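Local coordinates for UDP-glucose 4-epimerase (PDB 4WOK), which probably catalyses the NAD-dependent interconversion of UDP-glucose and UDP-galactose by inverting the configuration at C4 of the sugar, at residues A20-S25 against F179-A184; I81-S86 against I123-C128; V259-G264 against A304-K309. The protein carries 2 engineered substitutions. All blocks are in the same frame, centred on the assembly; numbering follows the deposited sequence. Where two conformers were deposited one is given.

Contact 1 (A20-S25 against F179-A184); sequences AGFIGS and FNASGA. With NAD (nicotinamide-adenine-dinucleotide), chain B.
F22 and I23, in the first turn of helix 22-33, converge on the methyl of A181 in strand 180-182. I23 puts CD1 3.6 Å from A181 CB, and F22 brings CE2 to 3.9 Å from the same CB, obliquely to its ring. With CG anti to the backbone N (chi1 175°), the F22 ring reaches past the strand end until CZ lies 3.3 Å from G183 O, near the ring plane. Beside this apolar patch the backbones grip NAD. F22 N donates to NAD O2A (2.9 Å, 174° at the hydrogen) and I23 N to NAD O1N (2.9 Å), one amide for each phosphate; A181 N holds the carboxamide through NAD O7N (2.9 Å). One shell out, G21 holds the N-cap position, and its O accepts both S25 N and S25 OG, the latter at 2.6 Å. G21 and G24 fit the glycine-rich GxGxxG turn of Rossmann folds, and having no side chain at G21 lets NAD O5B pass close by. V236 and L239 of helix 236-251 pack on the patch. Two amides at a helix N-terminus would be expected to offset the pyrophosphate charge, while the A181 bond should limit carboxamide rotation, consistent with a fixed nicotinamide orientation.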
loop_
_atom_site.group_PDB
_atom_site.type_symbol
_atom_site.label_atom_id
_atom_site.label_comp_id
_atom_site.label_asym_id
_atom_site.label_seq_id
_atom_site.Cartn_x
_atom_site.Cartn_y
_atom_site.Cartn_z
ATOM N N ALA A 20 3.276 -10.967 -5.258
ATOM C CA ALA A 20 2.407 -12.055 -4.790
ATOM C C ALA A 20 1.522 -11.608 -3.621
ATOM O O ALA A 20 0.669 -12.370 -3.131
ATOM C CB ALA A 20 3.257 -13.267 -4.381
ATOM N N GLY A 21 1.732 -10.379 -3.164
ATOM C CA GLY A 21 0.983 -9.849 -2.031
ATOM C C GLY A 21 -0.317 -9.175 -2.450
ATOM O O GLY A 21 -0.734 -9.259 -3.599
ATOM N N PHE A 22 -0.951 -8.500 -1.503
ATOM C CA PHE A 22 -2.259 -7.878 -1.712
ATOM C C PHE A 22 -2.225 -6.797 -2.814
ATOM O O PHE A 22 -2.828 -6.952 -3.888
ATOM C CB PHE A 22 -2.736 -7.306 -0.370
ATOM C CG PHE A 22 -4.024 -6.514 -0.440
ATOM C CD1 PHE A 22 -5.115 -6.976 -1.170
ATOM C CD2 PHE A 22 -4.151 -5.327 0.272
ATOM C CE1 PHE A 22 -6.306 -6.238 -1.221
ATOM C CE2 PHE A 22 -5.326 -4.597 0.233
ATOM C CZ PHE A 22 -6.409 -5.051 -0.509
ATOM N N ILE A 23 -1.515 -5.704 -2.578
ATOM C CA ILE A 23 -1.512 -4.622 -3.565
ATOM C C ILE A 23 -0.740 -5.008 -4.844
ATOM O O ILE A 23 -1.123 -4.611 -5.952
ATOM C CB ILE A 23 -0.912 -3.340 -2.945
ATOM C CG1 ILE A 23 -1.667 -2.993 -1.655
ATOM C CG2 ILE A 23 -0.999 -2.185 -3.898
ATOM C CD1 ILE A 23 -0.999 -1.882 -0.846
ATOM N N GLY A 24 0.343 -5.764 -4.684
ATOM C CA GLY A 24 1.184 -6.158 -5.812
ATOM C C GLY A 24 0.438 -7.061 -6.784
ATOM O O GLY A 24 0.571 -6.910 -7.989
ATOM N N SER A 25 -0.347 -8.008 -6.269
ATOM C CA SER A 25 -1.088 -8.911 -7.146
ATOM C C SER A 25 -2.175 -8.149 -7.896
ATOM O O SER A 25 -2.390 -8.394 -9.088
ATOM C CB SER A 25 -1.697 -10.093 -6.370
ATOM O OG SER A 25 -2.633 -9.662 -5.379
ATOM N N PHE A 179 -2.205 5.919 2.922
ATOM C CA PHE A 179 -2.422 5.437 4.285
ATOM C C PHE A 179 -2.866 3.972 4.368
ATOM O O PHE A 179 -2.100 3.111 4.811
ATOM C CB PHE A 179 -3.455 6.322 4.997
ATOM C CG PHE A 179 -2.863 7.553 5.637
ATOM C CD1 PHE A 179 -2.029 7.441 6.746
ATOM C CD2 PHE A 179 -3.137 8.817 5.132
ATOM C CE1 PHE A 179 -1.485 8.569 7.344
ATOM C CE2 PHE A 179 -2.603 9.949 5.724
ATOM C CZ PHE A 179 -1.773 9.824 6.834
ATOM N N ASN A 180 -4.109 3.699 3.978
ATOM C CA ASN A 180 -4.682 2.368 4.143
ATOM C C ASN A 180 -5.255 1.793 2.869
ATOM O O ASN A 180 -6.271 2.275 2.364
ATOM C CB ASN A 180 -5.794 2.378 5.200
ATOM C CG ASN A 180 -5.297 2.783 6.571
ATOM O OD1 ASN A 180 -4.520 2.064 7.198
ATOM N ND2 ASN A 180 -5.768 3.927 7.059
ATOM N N ALA A 181 -4.621 0.736 2.377
ATOM C CA ALA A 181 -5.136 -0.008 1.239
ATOM C C ALA A 181 -6.349 -0.808 1.673
ATOM O O ALA A 181 -6.314 -1.462 2.701
ATOM C CB ALA A 181 -4.079 -0.932 0.688
ATOM N N SER A 182 -7.406 -0.790 0.879
ATOM C CA SER A 182 -8.633 -1.463 1.271
ATOM C C SER A 182 -9.395 -2.001 0.063
ATOM O O SER A 182 -8.993 -1.792 -1.082
ATOM C CB SER A 182 -9.518 -0.506 2.071
ATOM O OG SER A 182 -9.802 0.661 1.319
ATOM N N GLY A 183 -10.500 -2.686 0.334
ATOM C CA GLY A 183 -11.319 -3.278 -0.704
ATOM C C GLY A 183 -10.628 -4.472 -1.338
ATOM O O GLY A 183 -9.676 -5.042 -0.780
ATOM N N ALA A 184 -11.128 -4.860 -2.508
ATOM C CA ALA A 184 -10.562 -5.969 -3.265
ATOM C C ALA A 184 -11.055 -5.853 -4.696
ATOM O O ALA A 184 -11.938 -5.039 -4.981
ATOM C CB ALA A 184 -10.958 -7.311 -2.657
HETATM P PA NAD B . 1.669 -7.760 1.502
HETATM O O1A NAD B . 2.535 -8.292 2.629
HETATM O O2A NAD B . 0.407 -8.418 1.028
HETATM O O5B NAD B . 2.703 -7.821 0.112
HETATM C C5B NAD B . 4.063 -7.785 0.486
HETATM C C4B NAD B . 4.768 -8.707 -0.543
HETATM O O4B NAD B . 6.190 -8.539 -0.470
HETATM C C3B NAD B . 4.413 -10.121 -0.069
HETATM O O3B NAD B . 4.002 -10.852 -1.197
HETATM C C2B NAD B . 5.761 -10.631 0.500
HETATM O O2B NAD B . 5.885 -11.987 0.324
HETATM C C1B NAD B . 6.781 -9.852 -0.407
HETATM N N9A NAD B . 8.071 -9.625 0.273
HETATM C C8A NAD B . 8.317 -9.092 1.558
HETATM N N7A NAD B . 9.622 -8.999 1.834
HETATM C C5A NAD B . 10.249 -9.497 0.684
HETATM C C6A NAD B . 11.612 -9.671 0.357
HETATM N N6A NAD B . 12.593 -9.332 1.259
HETATM N N1A NAD B . 11.952 -10.176 -0.852
HETATM C C2A NAD B . 10.937 -10.509 -1.714
HETATM N N3A NAD B . 9.588 -10.407 -1.531
HETATM C C4A NAD B . 9.296 -9.881 -0.302
HETATM O O3 NAD B . 1.612 -6.216 1.947
HETATM P PN NAD B . 0.762 -5.214 1.006
HETATM O O1N NAD B . 0.396 -5.641 -0.387
HETATM O O2N NAD B . -0.139 -4.518 1.966
HETATM O O5D NAD B . 1.729 -3.799 0.780
HETATM C C5D NAD B . 2.862 -4.045 0.106
HETATM C C4D NAD B . 3.514 -2.678 -0.104
HETATM O O4D NAD B . 2.495 -1.620 0.114
HETATM C C3D NAD B . 4.586 -2.451 0.981
HETATM O O3D NAD B . 5.561 -1.656 0.386
HETATM C C2D NAD B . 3.793 -1.654 2.024
HETATM O O2D NAD B . 4.551 -0.819 2.805
HETATM C C1D NAD B . 3.035 -0.734 1.038
HETATM N N1N NAD B . 1.882 -0.043 1.808
HETATM C C2N NAD B . 0.779 -0.823 2.145
HETATM C C3N NAD B . -0.288 -0.207 2.851
HETATM C C7N NAD B . -1.485 -1.040 3.224
HETATM O O7N NAD B . -2.444 -0.525 3.808
HETATM N N7N NAD B . -1.484 -2.382 2.899
HETATM C C4N NAD B . -0.194 1.144 3.190
HETATM C C5N NAD B . 0.927 1.895 2.839
HETATM C C6N NAD B . 1.979 1.285 2.140
#

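Contact 2 (I81-S86 against I123-C128). With NAD (nicotinamide-adenine-dinucleotide), chain B.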
loop_
_atom_site.group_PDB
_atom_site.type_symbol
_atom_site.label_atom_id
_atom_site.label_comp_id
_atom_site.label_asym_id
_atom_site.label_seq_id
_atom_site.Cartn_x
_atom_site.Cartn_y
_atom_site.Cartn_z
ATOM N N ILE A 81 8.301 -2.121 -10.030
ATOM C CA ILE A 81 7.406 -1.628 -8.993
ATOM C C ILE A 81 7.735 -2.373 -7.696
ATOM O O ILE A 81 7.709 -3.602 -7.652
ATOM C CB ILE A 81 5.942 -1.823 -9.361
ATOM C CG1 ILE A 81 5.693 -1.349 -10.805
ATOM C CG2 ILE A 81 5.057 -1.038 -8.404
ATOM C CD1 ILE A 81 4.252 -1.506 -11.235
ATOM N N HIS A 82 8.045 -1.610 -6.658
ATOM C CA HIS A 82 8.609 -2.159 -5.431
ATOM C C HIS A 82 7.553 -2.155 -4.328
ATOM O O HIS A 82 7.292 -1.121 -3.715
ATOM C CB HIS A 82 9.838 -1.346 -5.025
ATOM C CG HIS A 82 10.483 -1.809 -3.752
ATOM N ND1 HIS A 82 10.227 -3.044 -3.198
ATOM C CD2 HIS A 82 11.393 -1.209 -2.949
ATOM C CE1 HIS A 82 10.947 -3.179 -2.088
ATOM N NE2 HIS A 82 11.651 -2.079 -1.912
ATOM N N PHE A 83 6.935 -3.312 -4.103
ATOM C CA PHE A 83 5.982 -3.516 -3.003
ATOM C C PHE A 83 6.554 -4.369 -1.867
ATOM O O PHE A 83 5.854 -4.666 -0.902
ATOM C CB PHE A 83 4.720 -4.241 -3.478
ATOM C CG PHE A 83 3.890 -3.484 -4.480
ATOM C CD1 PHE A 83 3.081 -2.435 -4.078
ATOM C CD2 PHE A 83 3.875 -3.869 -5.817
ATOM C CE1 PHE A 83 2.278 -1.751 -5.015
ATOM C CE2 PHE A 83 3.082 -3.197 -6.743
ATOM C CZ PHE A 83 2.288 -2.139 -6.337
ATOM N N ALA A 84 7.789 -4.825 -2.022
ATOM C CA ALA A 84 8.314 -5.879 -1.167
ATOM C C ALA A 84 8.802 -5.299 0.155
ATOM O O ALA A 84 9.940 -4.886 0.291
ATOM C CB ALA A 84 9.439 -6.617 -1.875
ATOM N N ALA A 85 7.942 -5.262 1.163
ATOM C CA ALA A 85 8.384 -4.697 2.430
ATOM C C ALA A 85 7.676 -5.320 3.627
ATOM O O ALA A 85 6.668 -6.014 3.470
ATOM C CB ALA A 85 8.172 -3.188 2.420
ATOM N N SER A 86 8.230 -5.081 4.815
ATOM C CA SER A 86 7.528 -5.328 6.062
ATOM C C SER A 86 6.717 -4.062 6.390
ATOM O O SER A 86 7.223 -2.931 6.315
ATOM C CB SER A 86 8.509 -5.706 7.182
ATOM O OG SER A 86 9.249 -6.879 6.845
ATOM N N ILE A 123 9.154 2.388 -9.370
ATOM C CA ILE A 123 7.947 2.898 -8.746
ATOM C C ILE A 123 7.907 2.330 -7.331
ATOM O O ILE A 123 7.772 1.128 -7.158
ATOM C CB ILE A 123 6.680 2.497 -9.517
ATOM C CG1 ILE A 123 6.813 2.827 -11.017
ATOM C CG2 ILE A 123 5.440 3.125 -8.871
ATOM C CD1 ILE A 123 7.091 4.260 -11.290
ATOM N N PHE A 124 8.036 3.198 -6.338
ATOM C CA PHE A 124 8.212 2.790 -4.940
ATOM C C PHE A 124 6.933 2.979 -4.138
ATOM O O PHE A 124 6.393 4.080 -4.068
ATOM C CB PHE A 124 9.334 3.590 -4.282
ATOM C CG PHE A 124 9.537 3.243 -2.826
ATOM C CD1 PHE A 124 9.953 1.972 -2.454
ATOM C CD2 PHE A 124 9.277 4.173 -1.833
ATOM C CE1 PHE A 124 10.123 1.637 -1.092
ATOM C CE2 PHE A 124 9.440 3.850 -0.469
ATOM C CZ PHE A 124 9.868 2.582 -0.107
ATOM N N SER A 125 6.440 1.902 -3.531
ATOM C CA SER A 125 5.239 2.002 -2.714
ATOM C C SER A 125 5.652 2.463 -1.328
ATOM O O SER A 125 6.235 1.711 -0.558
ATOM C CB SER A 125 4.489 0.660 -2.654
ATOM O OG SER A 125 3.101 0.840 -2.952
ATOM N N SER A 126 5.366 3.721 -1.027
ATOM C CA SER A 126 5.764 4.314 0.233
ATOM C C SER A 126 4.552 4.382 1.148
ATOM O O SER A 126 3.596 3.641 0.955
ATOM C CB SER A 126 6.368 5.700 0.002
ATOM O OG SER A 126 6.985 6.193 1.180
ATOM N N SER A 127 4.577 5.285 2.122
ATOM C CA SER A 127 3.500 5.379 3.110
ATOM C C SER A 127 3.357 6.792 3.610
ATOM O O SER A 127 4.343 7.512 3.713
ATOM C CB SER A 127 3.771 4.450 4.301
ATOM O OG SER A 127 2.805 4.667 5.321
ATOM N N CYS A 128 2.133 7.188 3.935
ATOM C CA CYS A 128 1.913 8.485 4.559
ATOM C C CYS A 128 2.351 8.462 6.020
ATOM O O CYS A 128 2.323 9.487 6.700
ATOM C CB CYS A 128 0.448 8.900 4.450
ATOM S SG CYS A 128 -0.043 9.454 2.806
HETATM P PA NAD B . 1.669 -7.760 1.502
HETATM O O1A NAD B . 2.535 -8.292 2.629
HETATM O O2A NAD B . 0.407 -8.418 1.028
HETATM O O5B NAD B . 2.703 -7.821 0.112
HETATM C C5B NAD B . 4.063 -7.785 0.486
HETATM C C4B NAD B . 4.768 -8.707 -0.543
HETATM O O4B NAD B . 6.190 -8.539 -0.470
HETATM C C3B NAD B . 4.413 -10.121 -0.069
HETATM O O3B NAD B . 4.002 -10.852 -1.197
HETATM C C2B NAD B . 5.761 -10.631 0.500
HETATM O O2B NAD B . 5.885 -11.987 0.324
HETATM C C1B NAD B . 6.781 -9.852 -0.407
HETATM N N9A NAD B . 8.071 -9.625 0.273
HETATM C C8A NAD B . 8.317 -9.092 1.558
HETATM N N7A NAD B . 9.622 -8.999 1.834
HETATM C C5A NAD B . 10.249 -9.497 0.684
HETATM C C6A NAD B . 11.612 -9.671 0.357
HETATM N N6A NAD B . 12.593 -9.332 1.259
HETATM N N1A NAD B . 11.952 -10.176 -0.852
HETATM C C2A NAD B . 10.937 -10.509 -1.714
HETATM N N3A NAD B . 9.588 -10.407 -1.531
HETATM C C4A NAD B . 9.296 -9.881 -0.302
HETATM O O3 NAD B . 1.612 -6.216 1.947
HETATM P PN NAD B . 0.762 -5.214 1.006
HETATM O O1N NAD B . 0.396 -5.641 -0.387
HETATM O O2N NAD B . -0.139 -4.518 1.966
HETATM O O5D NAD B . 1.729 -3.799 0.780
HETATM C C5D NAD B . 2.862 -4.045 0.106
HETATM C C4D NAD B . 3.514 -2.678 -0.104
HETATM O O4D NAD B . 2.495 -1.620 0.114
HETATM C C3D NAD B . 4.586 -2.451 0.981
HETATM O O3D NAD B . 5.561 -1.656 0.386
HETATM C C2D NAD B . 3.793 -1.654 2.024
HETATM O O2D NAD B . 4.551 -0.819 2.805
HETATM C C1D NAD B . 3.035 -0.734 1.038
HETATM N N1N NAD B . 1.882 -0.043 1.808
HETATM C C2N NAD B . 0.779 -0.823 2.145
HETATM C C3N NAD B . -0.288 -0.207 2.851
HETATM C C7N NAD B . -1.485 -1.040 3.224
HETATM O O7N NAD B . -2.444 -0.525 3.808
HETATM N N7N NAD B . -1.484 -2.382 2.899
HETATM C C4N NAD B . -0.194 1.144 3.190
HETATM C C5N NAD B . 0.927 1.895 2.839
HETATM C C6N NAD B . 1.979 1.285 2.140
HETATM O O HOH W 1 7.955 -1.259 -0.777
#
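H82 and I123 meet through a short, straight backbone bond between two parallel strands: H82 N donates to I123 O at 2.8 Å with 168° at the hydrogen. The next link runs the other way, S125 N to H82 O (3.1 Å), so H82 is held on both its N and its O by residues flanking F124, the usual pattern of a parallel pair. With CG anti to the backbone N in H82 (chi1 179°) and likewise in F124, the two rings run out side by side. H82 CD2 comes 3.5 Å from F124 CD1, near the plane of the phenyl ring and at its edge, while the two ring planes are inclined at 52°. The far end of the imidazole is anchored by NE2 to T107 OG1. I123 stands on the other side of the sheet beside I81, its CB 4.0 Å from I81 CG2, whereas the end of its chain leads away. S125 closes the row: its OG sits obliquely to the F83 ring, 3.4 Å from CE1, and is hydrogen-bonded to H243 NE2 and Y178 OH. Where the strands part, a water over the face of the H82 ring bridges H82 O (3.0 Å) and NAD O3D (2.7 Å), tying the end of strand 79-82 to the nicotinamide ribose. F83 O lies near NAD C3D and S126 O near NAD C6N. Strands 79-82 and 121-125 are central in the seven-stranded sheet, flanked by 13-17 and 172-177. I81 and F83 pack on helix 22-33, H82 on helix 96-116 and F124 on helix 150-169, so the pair is sandwiched between helix layers.

Contact 3 (V259-G264 against A304-K309); sequences VNLGTG and ALAAEK
A306 N donates to a water at 2.7 Å, and the same water lies 2.8 Å from N260 O, joining an amide of the first turn of helix 304-310 to the strand carbonyl. A306 CB also packs directly on that oxygen, 3.3 Å from N260 O, consistent with the close approach of helix and strand, the V259 and A306 CA atoms being 5.5 Å apart. V259 and A306 carry the apolar packing. V259 CG1, anti to the carbonyl carbon (chi1 -58°), extends to L305 CD2 at 3.8 Å, and the valine and leucine side chains cross at about a right angle. V259 CG2 instead turns to A306 CB, 3.9 Å away. L261 starts out away from the helix, yet its CD2 comes back to 4.2 Å from A306 CB, a looser touch. A306 is thus met by three consecutive residues, V259 and L261 through side chains and N260 through its carbonyl. The N260 side chain takes a different course: OD1 is bonded to Y131 OH, and ND2 makes a weak bond to D302 O just ahead of the helix. On the outer surface K309 NZ and E308 OE2 form a long salt bridge within the helix. This is structural packing at one margin of the Rossmann sheet. Strand 257-260 is its outermost strand there and runs parallel to 172-177, where V259 and L261 touch L176. Helix 304-310 packs against the V259 side, and L261 also rests on L239 and A242 of helix 236-251.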
loop_
_atom_site.group_PDB
_atom_site.type_symbol
_atom_site.label_atom_id
_atom_site.label_comp_id
_atom_site.label_asym_id
_atom_site.label_seq_id
_atom_site.Cartn_x
_atom_site.Cartn_y
_atom_site.Cartn_z
ATOM N N VAL A 259 4.243 11.665 -4.625
ATOM C CA VAL A 259 2.877 12.155 -4.473
ATOM C C VAL A 259 2.017 11.276 -3.557
ATOM O O VAL A 259 2.242 10.074 -3.438
ATOM C CB VAL A 259 2.168 12.285 -5.845
ATOM C CG1 VAL A 259 2.943 13.227 -6.769
ATOM C CG2 VAL A 259 1.994 10.930 -6.496
ATOM N N ASN A 260 1.034 11.911 -2.917
ATOM C CA ASN A 260 0.018 11.242 -2.119
ATOM C C ASN A 260 -1.053 10.578 -2.977
ATOM O O ASN A 260 -1.423 11.101 -4.029
ATOM C CB ASN A 260 -0.672 12.236 -1.187
ATOM C CG ASN A 260 0.254 12.819 -0.142
ATOM O OD1 ASN A 260 1.264 12.218 0.221
ATOM N ND2 ASN A 260 -0.105 14.000 0.367
ATOM N N LEU A 261 -1.565 9.445 -2.508
ATOM C CA LEU A 261 -2.707 8.783 -3.129
ATOM C C LEU A 261 -3.854 8.696 -2.132
ATOM O O LEU A 261 -3.656 8.293 -0.988
ATOM C CB LEU A 261 -2.333 7.383 -3.613
ATOM C CG LEU A 261 -1.188 7.276 -4.620
ATOM C CD1 LEU A 261 -0.922 5.822 -4.959
ATOM C CD2 LEU A 261 -1.504 8.079 -5.869
ATOM N N GLY A 262 -5.050 9.081 -2.569
ATOM C CA GLY A 262 -6.227 9.013 -1.729
ATOM C C GLY A 262 -7.415 9.760 -2.310
ATOM O O GLY A 262 -7.357 10.279 -3.423
ATOM N N THR A 263 -8.497 9.807 -1.546
ATOM C CA THR A 263 -9.713 10.496 -1.962
ATOM C C THR A 263 -9.731 11.951 -1.512
ATOM O O THR A 263 -10.515 12.761 -2.018
ATOM C CB THR A 263 -10.954 9.830 -1.382
ATOM O OG1 THR A 263 -10.871 9.879 0.046
ATOM C CG2 THR A 263 -11.055 8.395 -1.831
ATOM N N GLY A 264 -8.894 12.266 -0.528
ATOM C CA GLY A 264 -8.876 13.591 0.065
ATOM C C GLY A 264 -9.883 13.723 1.191
ATOM O O GLY A 264 -9.956 14.758 1.855
ATOM N N ALA A 304 -4.213 16.319 -4.438
ATOM C CA ALA A 304 -4.183 17.277 -5.546
ATOM C C ALA A 304 -2.949 17.126 -6.436
ATOM O O ALA A 304 -3.061 17.209 -7.653
ATOM C CB ALA A 304 -4.271 18.699 -5.015
ATOM N N LEU A 305 -1.783 16.895 -5.834
ATOM C CA LEU A 305 -0.551 16.812 -6.609
ATOM C C LEU A 305 -0.558 15.615 -7.559
ATOM O O LEU A 305 -0.120 15.721 -8.701
ATOM C CB LEU A 305 0.668 16.740 -5.695
ATOM C CG LEU A 305 1.990 16.901 -6.449
ATOM C CD1 LEU A 305 2.029 18.244 -7.207
ATOM C CD2 LEU A 305 3.200 16.753 -5.517
ATOM N N ALA A 306 -1.059 14.479 -7.087
ATOM C CA ALA A 306 -1.198 13.301 -7.934
ATOM C C ALA A 306 -2.138 13.567 -9.113
ATOM O O ALA A 306 -1.898 13.088 -10.220
ATOM C CB ALA A 306 -1.697 12.114 -7.117
ATOM N N ALA A 307 -3.212 14.317 -8.870
ATOM C CA ALA A 307 -4.124 14.707 -9.947
ATOM C C ALA A 307 -3.391 15.541 -10.991
ATOM O O ALA A 307 -3.523 15.310 -12.191
ATOM C CB ALA A 307 -5.319 15.481 -9.397
ATOM N N GLU A 308 -2.594 16.495 -10.526
ATOM C CA GLU A 308 -1.847 17.356 -11.428
ATOM C C GLU A 308 -0.768 16.607 -12.206
ATOM O O GLU A 308 -0.670 16.740 -13.423
ATOM C CB GLU A 308 -1.205 18.509 -10.655
ATOM C CG GLU A 308 -0.279 19.361 -11.518
ATOM C CD GLU A 308 0.383 20.494 -10.753
ATOM O OE1 GLU A 308 0.233 20.551 -9.515
ATOM O OE2 GLU A 308 1.056 21.328 -11.396
ATOM N N LYS A 309 0.047 15.821 -11.508
ATOM C CA LYS A 309 1.239 15.245 -12.127
ATOM C C LYS A 309 0.999 13.903 -12.819
ATOM O O LYS A 309 1.699 13.562 -13.770
ATOM C CB LYS A 309 2.341 15.090 -11.080
ATOM C CG LYS A 309 2.760 16.390 -10.409
ATOM C CD LYS A 309 3.381 17.353 -11.408
ATOM C CE LYS A 309 4.045 18.526 -10.697
ATOM N NZ LYS A 309 4.237 19.697 -11.596
HETATM O O HOH W 2 -1.397 13.879 -4.425
#

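Overall arrangement
Contacts 1 and 2 share the cofactor and touch one another: their centres are 11 Å apart, I23 CG2 meets F83 CE1 at 3.5 Å, and F179 CZ meets C128 CB at 3.4 Å. Contact 1 takes the pyrophosphate and carboxamide of NAD, contact 2 chiefly the nicotinamide ribose, with A84 beside the adenine end, so they line much of the cofactor's length. Contact 3 comes later in the chain, its centre about 17 Å from that of contact 2 and 18 Å from that of contact 1. It belongs to the same parallel sheet as contact 2, which it touches through N260 and C128, and the L261 side chain stays about 9 Å from NAD.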